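PDB 4CVU: beta-mannosidase from Trichoderma harzianum, which probably hydrolyses terminal, non-reducing beta-D-mannose units from mannosides and oligosaccharides, as a family 2 glycoside hydrolase. Local coordinates for residues A[74-80]-A[633-637]; A[163-167]-A[186-191]; A[181-185]-A[630-634]; A[623-629]-A[641-647]. All blocks are in the same frame, centred on the assembly; numbering follows the deposited sequence.

Contact 1: A[74-80]-A[633-637]. With NAG (2-acetamido-2-deoxy-beta-D-glucopyranose), chain L.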
# COMPACT_ATOMS: atom_id res chain seq x y z
N LEU A 74 -1.40 4.53 -9.07
CA LEU A 74 -1.62 5.27 -10.32
C LEU A 74 -1.71 4.31 -11.48
O LEU A 74 -1.30 4.65 -12.59
CB LEU A 74 -0.52 6.33 -10.56
CG LEU A 74 -0.55 7.50 -9.58
CD1 LEU A 74 0.75 8.28 -9.73
CD2 LEU A 74 -1.77 8.41 -9.78
N ASN A 75 -2.27 3.13 -11.22
CA ASN A 75 -2.44 2.07 -12.24
C ASN A 75 -3.32 2.42 -13.41
O ASN A 75 -3.24 1.75 -14.43
CB ASN A 75 -2.98 0.79 -11.64
CG ASN A 75 -1.88 -0.05 -10.95
OD1 ASN A 75 -2.20 -1.01 -10.24
ND2 ASN A 75 -0.64 0.31 -11.10
N ASP A 76 -4.17 3.44 -13.26
CA ASP A 76 -4.96 3.91 -14.40
C ASP A 76 -4.00 4.37 -15.47
O ASP A 76 -4.31 4.28 -16.63
CB ASP A 76 -5.92 5.07 -14.03
CG ASP A 76 -7.01 5.28 -15.03
OD1 ASP A 76 -7.42 4.30 -15.68
OD2 ASP A 76 -7.52 6.43 -15.19
N PHE A 77 -2.83 4.88 -15.05
CA PHE A 77 -1.79 5.31 -15.98
C PHE A 77 -0.86 4.16 -16.31
O PHE A 77 -0.66 3.82 -17.50
CB PHE A 77 -1.02 6.52 -15.44
CG PHE A 77 -1.87 7.76 -15.40
CD1 PHE A 77 -2.25 8.39 -16.55
CD2 PHE A 77 -2.34 8.25 -14.20
CE1 PHE A 77 -3.06 9.52 -16.53
CE2 PHE A 77 -3.15 9.38 -14.15
CZ PHE A 77 -3.51 10.01 -15.32
N ASP A 78 -0.33 3.55 -15.26
CA ASP A 78 0.75 2.60 -15.38
C ASP A 78 0.37 1.32 -16.12
O ASP A 78 1.25 0.63 -16.63
CB ASP A 78 1.30 2.20 -14.01
CG ASP A 78 1.78 3.39 -13.15
OD1 ASP A 78 2.02 4.50 -13.63
OD2 ASP A 78 1.86 3.20 -11.94
N LEU A 79 -0.93 1.00 -16.16
CA LEU A 79 -1.39 -0.25 -16.81
C LEU A 79 -1.85 -0.10 -18.28
O LEU A 79 -2.35 -1.06 -18.87
CB LEU A 79 -2.51 -0.89 -15.99
CG LEU A 79 -2.10 -1.29 -14.57
CD1 LEU A 79 -3.27 -1.98 -13.93
CD2 LEU A 79 -0.90 -2.24 -14.55
N ARG A 80 -1.65 1.07 -18.87
CA ARG A 80 -2.17 1.32 -20.21
C ARG A 80 -1.52 0.45 -21.30
O ARG A 80 -2.13 0.20 -22.34
CB ARG A 80 -2.07 2.80 -20.55
CG ARG A 80 -3.12 3.63 -19.86
CD ARG A 80 -3.00 5.09 -20.25
NE ARG A 80 -4.13 5.87 -19.72
CZ ARG A 80 -4.11 7.20 -19.62
NH1 ARG A 80 -3.04 7.87 -20.07
NH2 ARG A 80 -5.15 7.88 -19.11
N GLY A 633 -8.97 13.39 -22.15
CA GLY A 633 -7.91 12.83 -22.97
C GLY A 633 -6.96 12.04 -22.11
O GLY A 633 -7.31 11.67 -20.98
N LEU A 634 -5.76 11.82 -22.62
CA LEU A 634 -4.83 10.89 -21.99
C LEU A 634 -3.78 11.52 -21.08
O LEU A 634 -2.95 10.82 -20.55
CB LEU A 634 -4.17 10.03 -23.08
CG LEU A 634 -5.05 9.02 -23.82
CD1 LEU A 634 -4.29 8.36 -24.97
CD2 LEU A 634 -5.59 7.93 -22.90
N THR A 635 -3.82 12.83 -20.86
CA THR A 635 -2.82 13.47 -20.00
C THR A 635 -3.04 13.19 -18.49
O THR A 635 -4.14 12.79 -18.09
CB THR A 635 -2.78 14.99 -20.19
OG1 THR A 635 -4.02 15.57 -19.78
CG2 THR A 635 -2.48 15.34 -21.65
N ARG A 636 -2.00 13.43 -17.69
CA ARG A 636 -2.12 13.49 -16.23
C ARG A 636 -2.58 14.89 -15.88
O ARG A 636 -1.78 15.78 -15.62
CB ARG A 636 -0.79 13.20 -15.52
CG ARG A 636 -0.29 11.78 -15.70
CD ARG A 636 0.82 11.44 -14.70
NE ARG A 636 1.20 10.03 -14.80
CZ ARG A 636 1.84 9.34 -13.85
NH1 ARG A 636 2.18 9.91 -12.70
NH2 ARG A 636 2.14 8.07 -14.06
N ASN A 637 -3.88 15.07 -15.90
CA ASN A 637 -4.47 16.39 -15.79
C ASN A 637 -4.72 16.78 -14.31
O ASN A 637 -5.85 16.64 -13.78
CB ASN A 637 -5.71 16.42 -16.65
CG ASN A 637 -6.16 17.82 -16.98
OD1 ASN A 637 -5.92 18.75 -16.23
ND2 ASN A 637 -6.81 17.97 -18.14
C1 NAG L . -9.79 19.52 -18.77
C2 NAG L . -10.51 20.84 -18.77
C3 NAG L . -10.64 21.34 -20.20
C4 NAG L . -9.24 21.37 -20.83
C5 NAG L . -8.56 20.00 -20.68
C6 NAG L . -7.14 19.97 -21.24
C7 NAG L . -12.35 21.56 -17.30
C8 NAG L . -13.70 21.21 -16.71
N2 NAG L . -11.79 20.67 -18.13
O3 NAG L . -11.27 22.62 -20.18
O4 NAG L . -9.28 21.71 -22.21
O5 NAG L . -8.49 19.68 -19.30
O6 NAG L . -6.39 20.97 -20.61
O7 NAG L . -11.83 22.62 -16.99
O HOH W 1 -5.88 10.64 -18.84
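Phe77 and Arg636 bring the short helix 75-78 and the loop 633-637 together, yet their CA atoms, the closest CA pair of the two segments, stay 8.2 Å apart, and side chains bridge the gap. Arg636 lays its aliphatic stem over one face of the Phe77 ring, a CH-pi contact with CG 3.8 Å from the ring centroid. Extended from CG to NE (chi3 175°), it carries its guanidinium past the ring, the two planes 32° apart. There NH2 meets Asp78 OD1 at the guanidinium edge in a long salt bridge of 3.6 Å, while Leu74 CD1 touches NH1 of Arg636. Arg80 reaches the same loop, with Phe77 CD1 over one guanidinium face and Leu634 CD2 over the other, 3.7 Å from Arg80 CZ. In the guanidinium plane NH1 of Arg80 donates to Leu634 O (3.0 Å, 160°). Arg80 NH2 gives a hydrogen to a water that donates to Gly633 O and Thr635 O; the same nitrogen is salt-bridged to Glu184 OE1. At the loop's far end Asn637 ND2 donates to O5 of an N-acetylglucosamine at 2.7 Å. The arrangement is an interdomain surface seam, joining the galactose-binding-like domain to a loop between helices 620-625 and 638-655.

Contact 2: A[163-167]-A[186-191]. With NAG (2-acetamido-2-deoxy-beta-D-glucopyranose), chain J.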
# COMPACT_ATOMS: atom_id res chain seq x y z
N ILE A 163 -10.74 1.55 -32.57
CA ILE A 163 -11.60 2.76 -32.70
C ILE A 163 -10.83 4.00 -33.22
O ILE A 163 -11.42 4.88 -33.88
CB ILE A 163 -12.38 3.13 -31.41
CG1 ILE A 163 -11.40 3.48 -30.26
CG2 ILE A 163 -13.34 2.02 -31.05
CD1 ILE A 163 -12.01 3.49 -28.87
N ASN A 164 -9.54 4.09 -32.91
CA ASN A 164 -8.71 5.11 -33.51
C ASN A 164 -8.61 4.91 -35.04
O ASN A 164 -8.73 5.86 -35.78
CB ASN A 164 -7.33 5.21 -32.87
CG ASN A 164 -7.40 5.72 -31.44
OD1 ASN A 164 -8.44 6.17 -30.98
ND2 ASN A 164 -6.30 5.64 -30.73
N ALA A 165 -8.45 3.66 -35.46
CA ALA A 165 -8.35 3.32 -36.89
C ALA A 165 -9.67 3.60 -37.62
O ALA A 165 -9.66 4.14 -38.72
CB ALA A 165 -7.91 1.87 -37.07
N ILE A 166 -10.79 3.25 -36.98
CA ILE A 166 -12.12 3.56 -37.52
C ILE A 166 -12.28 5.07 -37.70
O ILE A 166 -12.70 5.55 -38.78
CB ILE A 166 -13.26 3.05 -36.62
CG1 ILE A 166 -13.37 1.53 -36.71
CG2 ILE A 166 -14.58 3.70 -36.99
CD1 ILE A 166 -14.29 0.88 -35.70
N ASN A 167 -11.95 5.83 -36.66
CA ASN A 167 -12.16 7.27 -36.70
C ASN A 167 -11.26 7.99 -37.75
O ASN A 167 -11.66 8.99 -38.34
CB ASN A 167 -11.94 7.91 -35.35
CG ASN A 167 -11.96 9.41 -35.44
OD1 ASN A 167 -13.02 10.03 -35.50
ND2 ASN A 167 -10.77 10.01 -35.50
N PRO A 186 -10.37 8.64 -26.47
CA PRO A 186 -11.29 9.19 -27.47
C PRO A 186 -11.93 8.11 -28.31
O PRO A 186 -11.52 6.97 -28.30
CB PRO A 186 -10.35 9.98 -28.37
CG PRO A 186 -9.08 9.20 -28.30
CD PRO A 186 -8.97 8.80 -26.87
N ASN A 187 -12.93 8.51 -29.07
CA ASN A 187 -13.56 7.67 -30.08
C ASN A 187 -14.50 6.55 -29.65
O ASN A 187 -14.83 5.73 -30.48
CB ASN A 187 -12.52 7.12 -31.09
CG ASN A 187 -11.80 8.21 -31.84
OD1 ASN A 187 -12.39 9.16 -32.32
ND2 ASN A 187 -10.52 8.12 -31.85
N ARG A 188 -14.95 6.55 -28.39
CA ARG A 188 -15.77 5.49 -27.83
C ARG A 188 -17.12 5.31 -28.53
O ARG A 188 -17.73 4.28 -28.45
CB ARG A 188 -15.98 5.69 -26.33
CG ARG A 188 -16.95 6.77 -25.94
CD ARG A 188 -16.92 7.17 -24.45
NE ARG A 188 -17.52 8.48 -24.19
CZ ARG A 188 -18.81 8.66 -23.97
NH1 ARG A 188 -19.60 7.66 -24.03
NH2 ARG A 188 -19.34 9.85 -23.72
N GLN A 189 -17.59 6.34 -29.22
CA GLN A 189 -18.88 6.26 -29.88
C GLN A 189 -18.91 5.17 -30.97
O GLN A 189 -19.99 4.71 -31.38
CB GLN A 189 -19.26 7.64 -30.46
CG GLN A 189 -18.48 8.10 -31.70
CD GLN A 189 -17.22 8.86 -31.38
OE1 GLN A 189 -16.59 8.67 -30.32
NE2 GLN A 189 -16.77 9.70 -32.34
N TRP A 190 -17.73 4.76 -31.43
CA TRP A 190 -17.60 3.80 -32.55
C TRP A 190 -17.65 2.34 -32.12
O TRP A 190 -17.70 1.46 -32.96
CB TRP A 190 -16.29 4.06 -33.36
CG TRP A 190 -16.45 5.23 -34.22
CD1 TRP A 190 -15.90 6.46 -34.05
CD2 TRP A 190 -17.31 5.33 -35.35
NE1 TRP A 190 -16.33 7.33 -35.02
CE2 TRP A 190 -17.21 6.65 -35.83
CE3 TRP A 190 -18.13 4.42 -36.03
CZ2 TRP A 190 -17.92 7.09 -36.96
CZ3 TRP A 190 -18.83 4.85 -37.16
CH2 TRP A 190 -18.72 6.17 -37.60
N VAL A 191 -17.66 2.08 -30.81
CA VAL A 191 -17.61 0.68 -30.35
C VAL A 191 -18.75 0.33 -29.41
O VAL A 191 -19.02 1.05 -28.46
CB VAL A 191 -16.25 0.33 -29.74
CG1 VAL A 191 -15.86 1.29 -28.62
CG2 VAL A 191 -16.25 -1.11 -29.23
C1 NAG J . -10.61 11.43 -35.72
C2 NAG J . -9.52 12.16 -34.96
C3 NAG J . -9.27 13.58 -35.42
C4 NAG J . -9.16 13.70 -36.94
C5 NAG J . -10.24 12.88 -37.64
C6 NAG J . -10.03 12.87 -39.16
C7 NAG J . -9.13 11.52 -32.66
C8 NAG J . -9.60 11.68 -31.24
N2 NAG J . -9.85 12.20 -33.55
O3 NAG J . -8.05 13.98 -34.81
O4 NAG J . -9.36 15.06 -37.27
O5 NAG J . -10.30 11.55 -37.12
O6 NAG J . -9.82 11.56 -39.66
O7 NAG J . -8.16 10.78 -32.92
O HOH W 2 -9.06 5.64 -28.13
O HOH W 3 -15.87 10.08 -35.49
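Asn187 and Asn164 meet through their side-chain amides: Asn187 ND2 donates to Asn164 OD1 at 3.0 Å with an N-H...O angle of 154°. The bond lies in the amide plane of Asn187 but is tilted out of the acceptor's carbonyl plane, the two amides standing 77° apart. The other arm of Asn187 packs on Asn167, with OD1 3.2 Å from Asn167 CG. Alongside, Ile163 sets CG1 against Asn187 CB at 3.9 Å; with chi1 at 63° that branch sits between the backbone N and carbonyl carbon, and CG2 is left to press on Val191 CG1 at 3.6 Å. One turn on, Ile166 CG2 rests over the five-membered ring of Trp190 in a CH-pi contact, 3.9 Å from its centroid. Two waters extend the network: one donates to Asn164 OD1 and Pro186 O, the other donates to Asn167 OD1 and accepts from Trp190 NE1. Replacing Asn187 with a leucine would probably leave Asn164 OD1 without its amide donor, with only water-mediated polar links between these two segments. Asn167 ND2 is bonded covalently to C1 of an N-acetylglucosamine, whose methyl C8 touches Pro186 CB at 3.4 Å. This is an N-glycosylation site on helix 159-168 of the galactose-binding-like domain, with the attachment asparagine backed by the loop 186-191.

Contact 3: A[181-185]-A[630-634]. With NAG (2-acetamido-2-deoxy-beta-D-glucopyranose), chain L.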
# COMPACT_ATOMS: atom_id res chain seq x y z
N TYR A 181 -16.02 14.89 -26.96
CA TYR A 181 -15.02 15.17 -25.95
C TYR A 181 -14.82 13.97 -25.06
O TYR A 181 -15.80 13.47 -24.49
CB TYR A 181 -15.48 16.35 -25.12
CG TYR A 181 -14.53 16.76 -24.03
CD1 TYR A 181 -13.29 17.27 -24.32
CD2 TYR A 181 -14.90 16.66 -22.70
CE1 TYR A 181 -12.41 17.66 -23.31
CE2 TYR A 181 -14.03 17.02 -21.69
CZ TYR A 181 -12.80 17.52 -22.01
OH TYR A 181 -11.98 17.90 -20.98
N PRO A 182 -13.60 13.46 -24.94
CA PRO A 182 -13.44 12.25 -24.14
C PRO A 182 -13.34 12.49 -22.63
O PRO A 182 -13.27 13.64 -22.18
CB PRO A 182 -12.11 11.68 -24.61
CG PRO A 182 -11.34 12.82 -25.17
CD PRO A 182 -12.31 13.96 -25.46
N PHE A 183 -13.31 11.38 -21.88
CA PHE A 183 -12.98 11.36 -20.47
C PHE A 183 -11.50 11.04 -20.43
O PHE A 183 -10.68 11.88 -20.02
CB PHE A 183 -13.82 10.31 -19.71
CG PHE A 183 -15.25 10.72 -19.47
CD1 PHE A 183 -15.58 11.52 -18.40
CD2 PHE A 183 -16.26 10.32 -20.32
CE1 PHE A 183 -16.89 11.91 -18.17
CE2 PHE A 183 -17.58 10.72 -20.11
CZ PHE A 183 -17.89 11.50 -19.04
N GLU A 184 -11.16 9.83 -20.88
CA GLU A 184 -9.78 9.48 -21.09
C GLU A 184 -9.56 9.10 -22.57
O GLU A 184 -9.10 9.95 -23.32
CB GLU A 184 -9.31 8.42 -20.08
CG GLU A 184 -9.23 9.03 -18.68
CD GLU A 184 -8.96 8.02 -17.58
OE1 GLU A 184 -7.88 7.38 -17.58
OE2 GLU A 184 -9.84 7.86 -16.71
N TYR A 185 -9.87 7.86 -22.98
CA TYR A 185 -9.74 7.48 -24.41
C TYR A 185 -10.78 8.17 -25.30
O TYR A 185 -11.92 8.28 -24.93
CB TYR A 185 -9.89 6.00 -24.63
CG TYR A 185 -8.77 5.21 -24.02
CD1 TYR A 185 -7.57 5.01 -24.72
CD2 TYR A 185 -8.87 4.69 -22.74
CE1 TYR A 185 -6.52 4.29 -24.16
CE2 TYR A 185 -7.82 3.97 -22.17
CZ TYR A 185 -6.67 3.77 -22.86
OH TYR A 185 -5.66 3.04 -22.27
N PRO A 630 -12.80 15.45 -15.36
CA PRO A 630 -12.00 14.48 -16.07
C PRO A 630 -10.95 15.16 -17.01
O PRO A 630 -11.02 16.36 -17.32
CB PRO A 630 -13.05 13.67 -16.84
CG PRO A 630 -14.21 14.56 -17.00
CD PRO A 630 -14.15 15.62 -15.95
N ALA A 631 -9.99 14.35 -17.40
CA ALA A 631 -8.79 14.81 -18.05
C ALA A 631 -9.05 15.33 -19.47
O ALA A 631 -8.27 16.14 -19.98
CB ALA A 631 -7.76 13.67 -18.05
N GLY A 632 -10.14 14.89 -20.09
CA GLY A 632 -10.44 15.24 -21.47
C GLY A 632 -9.48 14.59 -22.45
O GLY A 632 -9.17 15.17 -23.48
N GLY A 633 -8.97 13.39 -22.15
CA GLY A 633 -7.91 12.83 -22.97
C GLY A 633 -6.96 12.04 -22.11
O GLY A 633 -7.31 11.67 -20.98
N LEU A 634 -5.76 11.82 -22.62
CA LEU A 634 -4.83 10.89 -21.99
C LEU A 634 -3.78 11.52 -21.08
O LEU A 634 -2.95 10.82 -20.55
CB LEU A 634 -4.17 10.03 -23.08
CG LEU A 634 -5.05 9.02 -23.82
CD1 LEU A 634 -4.29 8.36 -24.97
CD2 LEU A 634 -5.59 7.93 -22.90
C1 NAG L . -9.79 19.52 -18.77
C2 NAG L . -10.51 20.84 -18.77
C3 NAG L . -10.64 21.34 -20.20
C4 NAG L . -9.24 21.37 -20.83
C5 NAG L . -8.56 20.00 -20.68
C6 NAG L . -7.14 19.97 -21.24
C7 NAG L . -12.35 21.56 -17.30
C8 NAG L . -13.70 21.21 -16.71
N2 NAG L . -11.79 20.67 -18.13
O3 NAG L . -11.27 22.62 -20.18
O4 NAG L . -9.28 21.71 -22.21
O5 NAG L . -8.49 19.68 -19.30
O6 NAG L . -6.39 20.97 -20.61
O7 NAG L . -11.83 22.62 -16.99
O HOH W 4 -13.02 17.95 -18.32
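Phe183 lays the CD1 side of its ring against the Pro630 ring, CG of the proline approaching CD1 to 3.6 Å, while Trp200 stacks on the same phenylalanine. The second apolar clasp is at the other end, where Leu634 CD2 sits over one face of the Tyr185 ring in a CH-pi contact, 4.1 Å from the centroid and 16° off the ring normal. Between the clasps the backbones run side by side in the same general direction, and Gly633 N donates to Phe183 O at 3.1 Å, approaching from above the carbonyl plane. CA-H...O contacts reinforce it: Gly632 CA points at Pro182 O at 3.3 Å, and Glu184 CA faces Gly633 O at the same distance. Neither stretch is a regular strand, so this is a loop-to-loop junction, joining the galactose-binding-like domain to the segment between helices 620-625 and 638-655. Gly632 allows the close approach: a side chain there would collide with Tyr181 OH, which lies 3.1 Å from Gly632 CA. Gly633 is constrained separately, its backbone angles being such that a CB would jam against the preceding carbonyl. Tyr181 holds CG anti to the backbone N (chi1 -180°), which swings its hydroxyl toward the glycan. There a water lies 2.9 Å from Tyr181 OH, donates to Pro630 O, and accepts from the sugar N2. Glu184 adds a looser touch, its CB 3.9 Å from Gly633 O.

Contact 4: A[623-629]-A[641-647]. With NAG (2-acetamido-2-deoxy-beta-D-glucopyranose), chain L; NAG (2-acetamido-2-deoxy-beta-D-glucopyranose), chain B; NAG (2-acetamido-2-deoxy-beta-D-glucopyranose), chain C.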
# COMPACT_ATOMS: atom_id res chain seq x y z
N ILE A 623 -5.24 13.25 -5.68
CA ILE A 623 -5.73 14.21 -6.68
C ILE A 623 -5.93 13.51 -8.01
O ILE A 623 -6.99 13.67 -8.65
CB ILE A 623 -4.75 15.37 -6.88
CG1 ILE A 623 -4.79 16.32 -5.69
CG2 ILE A 623 -5.07 16.14 -8.17
CD1 ILE A 623 -3.54 17.18 -5.60
N LEU A 624 -4.94 12.72 -8.43
CA LEU A 624 -5.01 12.06 -9.75
C LEU A 624 -6.13 11.02 -9.84
O LEU A 624 -6.54 10.64 -10.93
CB LEU A 624 -3.66 11.45 -10.18
CG LEU A 624 -2.65 12.51 -10.67
CD1 LEU A 624 -1.28 11.92 -10.98
CD2 LEU A 624 -3.20 13.24 -11.89
N ARG A 625 -6.63 10.57 -8.69
CA ARG A 625 -7.76 9.63 -8.67
C ARG A 625 -9.10 10.34 -8.61
O ARG A 625 -10.15 9.71 -8.77
CB ARG A 625 -7.60 8.68 -7.51
CG ARG A 625 -6.46 7.68 -7.73
CD ARG A 625 -6.15 6.94 -6.46
NE ARG A 625 -7.19 5.94 -6.18
CZ ARG A 625 -7.11 4.64 -6.54
NH1 ARG A 625 -6.08 4.17 -7.21
NH2 ARG A 625 -8.12 3.83 -6.28
N ASN A 626 -9.09 11.65 -8.45
CA ASN A 626 -10.33 12.42 -8.54
C ASN A 626 -10.56 12.72 -10.01
O ASN A 626 -9.79 13.52 -10.61
CB ASN A 626 -10.22 13.72 -7.77
CG ASN A 626 -11.55 14.45 -7.68
OD1 ASN A 626 -12.51 14.15 -8.42
ND2 ASN A 626 -11.64 15.32 -6.71
N HIS A 627 -11.59 12.10 -10.61
CA HIS A 627 -11.86 12.35 -12.00
C HIS A 627 -12.94 13.38 -12.19
O HIS A 627 -13.44 13.53 -13.29
CB HIS A 627 -12.16 11.06 -12.75
CG HIS A 627 -10.95 10.19 -12.90
ND1 HIS A 627 -11.01 8.93 -13.46
CD2 HIS A 627 -9.65 10.40 -12.60
CE1 HIS A 627 -9.80 8.41 -13.50
NE2 HIS A 627 -8.96 9.27 -12.97
N HIS A 628 -13.28 14.07 -11.12
CA HIS A 628 -14.14 15.26 -11.19
C HIS A 628 -13.19 16.45 -11.03
O HIS A 628 -12.87 16.80 -9.90
CB HIS A 628 -15.17 15.25 -10.05
CG HIS A 628 -16.13 16.42 -10.10
ND1 HIS A 628 -16.87 16.72 -11.22
CD2 HIS A 628 -16.50 17.31 -9.15
CE1 HIS A 628 -17.64 17.77 -10.98
NE2 HIS A 628 -17.43 18.16 -9.73
N TYR A 629 -12.72 17.08 -12.11
CA TYR A 629 -13.20 16.95 -13.47
C TYR A 629 -12.26 16.11 -14.33
O TYR A 629 -11.07 16.10 -14.09
CB TYR A 629 -13.32 18.34 -14.11
CG TYR A 629 -14.41 19.14 -13.51
CD1 TYR A 629 -14.26 19.70 -12.25
CD2 TYR A 629 -15.63 19.30 -14.17
CE1 TYR A 629 -15.28 20.42 -11.67
CE2 TYR A 629 -16.66 20.02 -13.60
CZ TYR A 629 -16.48 20.58 -12.34
OH TYR A 629 -17.49 21.28 -11.76
N SER A 641 -8.46 17.77 -12.17
CA SER A 641 -8.74 17.04 -10.96
C SER A 641 -8.82 17.96 -9.75
O SER A 641 -9.68 17.78 -8.86
CB SER A 641 -7.68 15.96 -10.77
OG SER A 641 -7.86 14.99 -11.80
N THR A 642 -7.91 18.94 -9.70
CA THR A 642 -7.82 19.88 -8.61
C THR A 642 -9.13 20.69 -8.45
O THR A 642 -9.48 21.13 -7.36
CB THR A 642 -6.58 20.80 -8.76
OG1 THR A 642 -5.41 20.01 -8.51
CG2 THR A 642 -6.59 21.97 -7.77
N LEU A 643 -9.85 20.88 -9.55
CA LEU A 643 -11.09 21.66 -9.50
C LEU A 643 -12.06 20.94 -8.55
O LEU A 643 -12.83 21.59 -7.84
CB LEU A 643 -11.71 21.79 -10.87
CG LEU A 643 -10.89 22.65 -11.84
CD1 LEU A 643 -11.29 22.37 -13.27
CD2 LEU A 643 -11.09 24.14 -11.49
N GLY A 644 -12.00 19.61 -8.53
CA GLY A 644 -12.91 18.86 -7.67
C GLY A 644 -12.47 18.94 -6.24
O GLY A 644 -13.33 19.09 -5.34
N GLN A 645 -11.17 18.69 -6.02
CA GLN A 645 -10.52 18.93 -4.73
C GLN A 645 -10.95 20.27 -4.11
O GLN A 645 -11.25 20.36 -2.90
CB GLN A 645 -9.01 18.90 -4.86
CG GLN A 645 -8.45 17.57 -5.33
CD GLN A 645 -8.80 16.45 -4.39
OE1 GLN A 645 -9.68 15.64 -4.66
NE2 GLN A 645 -8.14 16.43 -3.26
N VAL A 646 -10.98 21.31 -4.93
CA VAL A 646 -11.36 22.65 -4.48
C VAL A 646 -12.84 22.73 -4.10
O VAL A 646 -13.18 23.36 -3.11
CB VAL A 646 -10.98 23.72 -5.52
CG1 VAL A 646 -11.62 25.09 -5.22
CG2 VAL A 646 -9.47 23.85 -5.57
N GLU A 647 -13.71 22.12 -4.89
CA GLU A 647 -15.15 22.11 -4.55
C GLU A 647 -15.37 21.52 -3.17
O GLU A 647 -16.08 22.06 -2.33
CB GLU A 647 -15.96 21.37 -5.60
CG GLU A 647 -16.17 22.15 -6.91
CD GLU A 647 -16.78 21.29 -8.02
OE1 GLU A 647 -17.08 20.09 -7.79
OE2 GLU A 647 -17.00 21.82 -9.14
C1 NAG L . -9.79 19.52 -18.77
C2 NAG L . -10.51 20.84 -18.77
C3 NAG L . -10.64 21.34 -20.20
C4 NAG L . -9.24 21.37 -20.83
C5 NAG L . -8.56 20.00 -20.68
C6 NAG L . -7.14 19.97 -21.24
C7 NAG L . -12.35 21.56 -17.30
C8 NAG L . -13.70 21.21 -16.71
N2 NAG L . -11.79 20.67 -18.13
O3 NAG L . -11.27 22.62 -20.18
O4 NAG L . -9.28 21.71 -22.21
O5 NAG L . -8.49 19.68 -19.30
O6 NAG L . -6.39 20.97 -20.61
O7 NAG L . -11.83 22.62 -16.99
C1 NAG B . -6.08 21.32 -1.89
C2 NAG B . -6.55 22.24 -0.79
C3 NAG B . -7.30 23.47 -1.31
C4 NAG B . -6.60 24.17 -2.48
C5 NAG B . -6.24 23.11 -3.48
C6 NAG B . -5.51 23.68 -4.69
C7 NAG B . -7.07 21.17 1.34
C8 NAG B . -8.12 20.54 2.23
N2 NAG B . -7.45 21.56 0.14
O3 NAG B . -7.50 24.39 -0.27
O4 NAG B . -7.44 25.09 -3.13
O5 NAG B . -5.44 22.11 -2.88
O6 NAG B . -4.31 24.31 -4.28
O7 NAG B . -5.93 21.33 1.78
C1 NAG C . -7.38 26.43 -2.62
C2 NAG C . -7.82 27.36 -3.74
C3 NAG C . -7.95 28.79 -3.28
C4 NAG C . -8.81 28.86 -2.04
C5 NAG C . -8.25 27.93 -0.98
C6 NAG C . -9.14 27.92 0.26
C7 NAG C . -7.19 27.02 -6.09
C8 NAG C . -6.05 26.95 -7.06
N2 NAG C . -6.86 27.29 -4.81
O3 NAG C . -8.58 29.51 -4.30
O4 NAG C . -8.84 30.19 -1.55
O5 NAG C . -8.19 26.60 -1.48
O6 NAG C . -8.69 26.90 1.11
O7 NAG C . -8.34 26.87 -6.49
O HOH W 5 -6.75 12.55 -12.81
O HOH W 6 -8.48 15.60 -14.74
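His628 and Tyr629 turn toward Glu647 by different first torsions, His628 CG lying anti to the backbone N (chi1 -177°) and Tyr629 CG beside it (chi1 -69°), on either side of a cis peptide bond. Their rings lie over one another's faces, and the extended Glu647 side chain ends at both. Tyr629 OH donates to the syn lone pair of Glu647 OE2 at 2.7 Å, in the plane of the phenol ring; His628 NE2 reaches Glu647 OE1 at 2.8 Å in a weak, bent bond. A phenylalanine in place of Tyr629, lacking the hydroxyl, would probably leave Glu647 OE2 without this donor and the carboxylate more mobile. After helix 620-625 the chain makes an Asx turn, Asn626 OD1 accepting from His628 N at 2.8 Å, and so folds back onto helix 638-655. That turn aims Asn626 ND2 at a lone pair of Gln645 OE1 (2.9 Å), with the amide planes nearly perpendicular. Ser641 OG donates to Asn626 O at 2.7 Å, almost in line with the carbonyl, and accepts from two waters. Gly644 brings its CA to 3.0 Å from His628 O, where a side chain would clash. Leu643 CB packs on Tyr629 CD1 at 3.6 Å, and glycan methyl C8 approaches the same ring.

Overall arrangement
Contacts 1 and 3 are one continuous seam: their centres lie about 10 Å apart, and they share Gly633 and Leu634. Contact 4 joins the two ends of the chain section that holds this loop, its centre about 14 Å from that of contact 3 and about 15 Å from that of contact 1, with Leu624 packing on Leu74. Between these three, Asp76 OD2 and Glu184 OE1 come within 2.6 Å, which may reflect a shared proton, and His627 CE1 lies 3.3 Å from Glu184 OE2. One N-acetylglucosamine touches contacts 1, 3 and 4. Contact 2, around its own glycan, joins through Arg188 beside Phe183, its centre about 13 Å from that of contact 3, but stays about 13 Å from contact 4 at the nearest atoms.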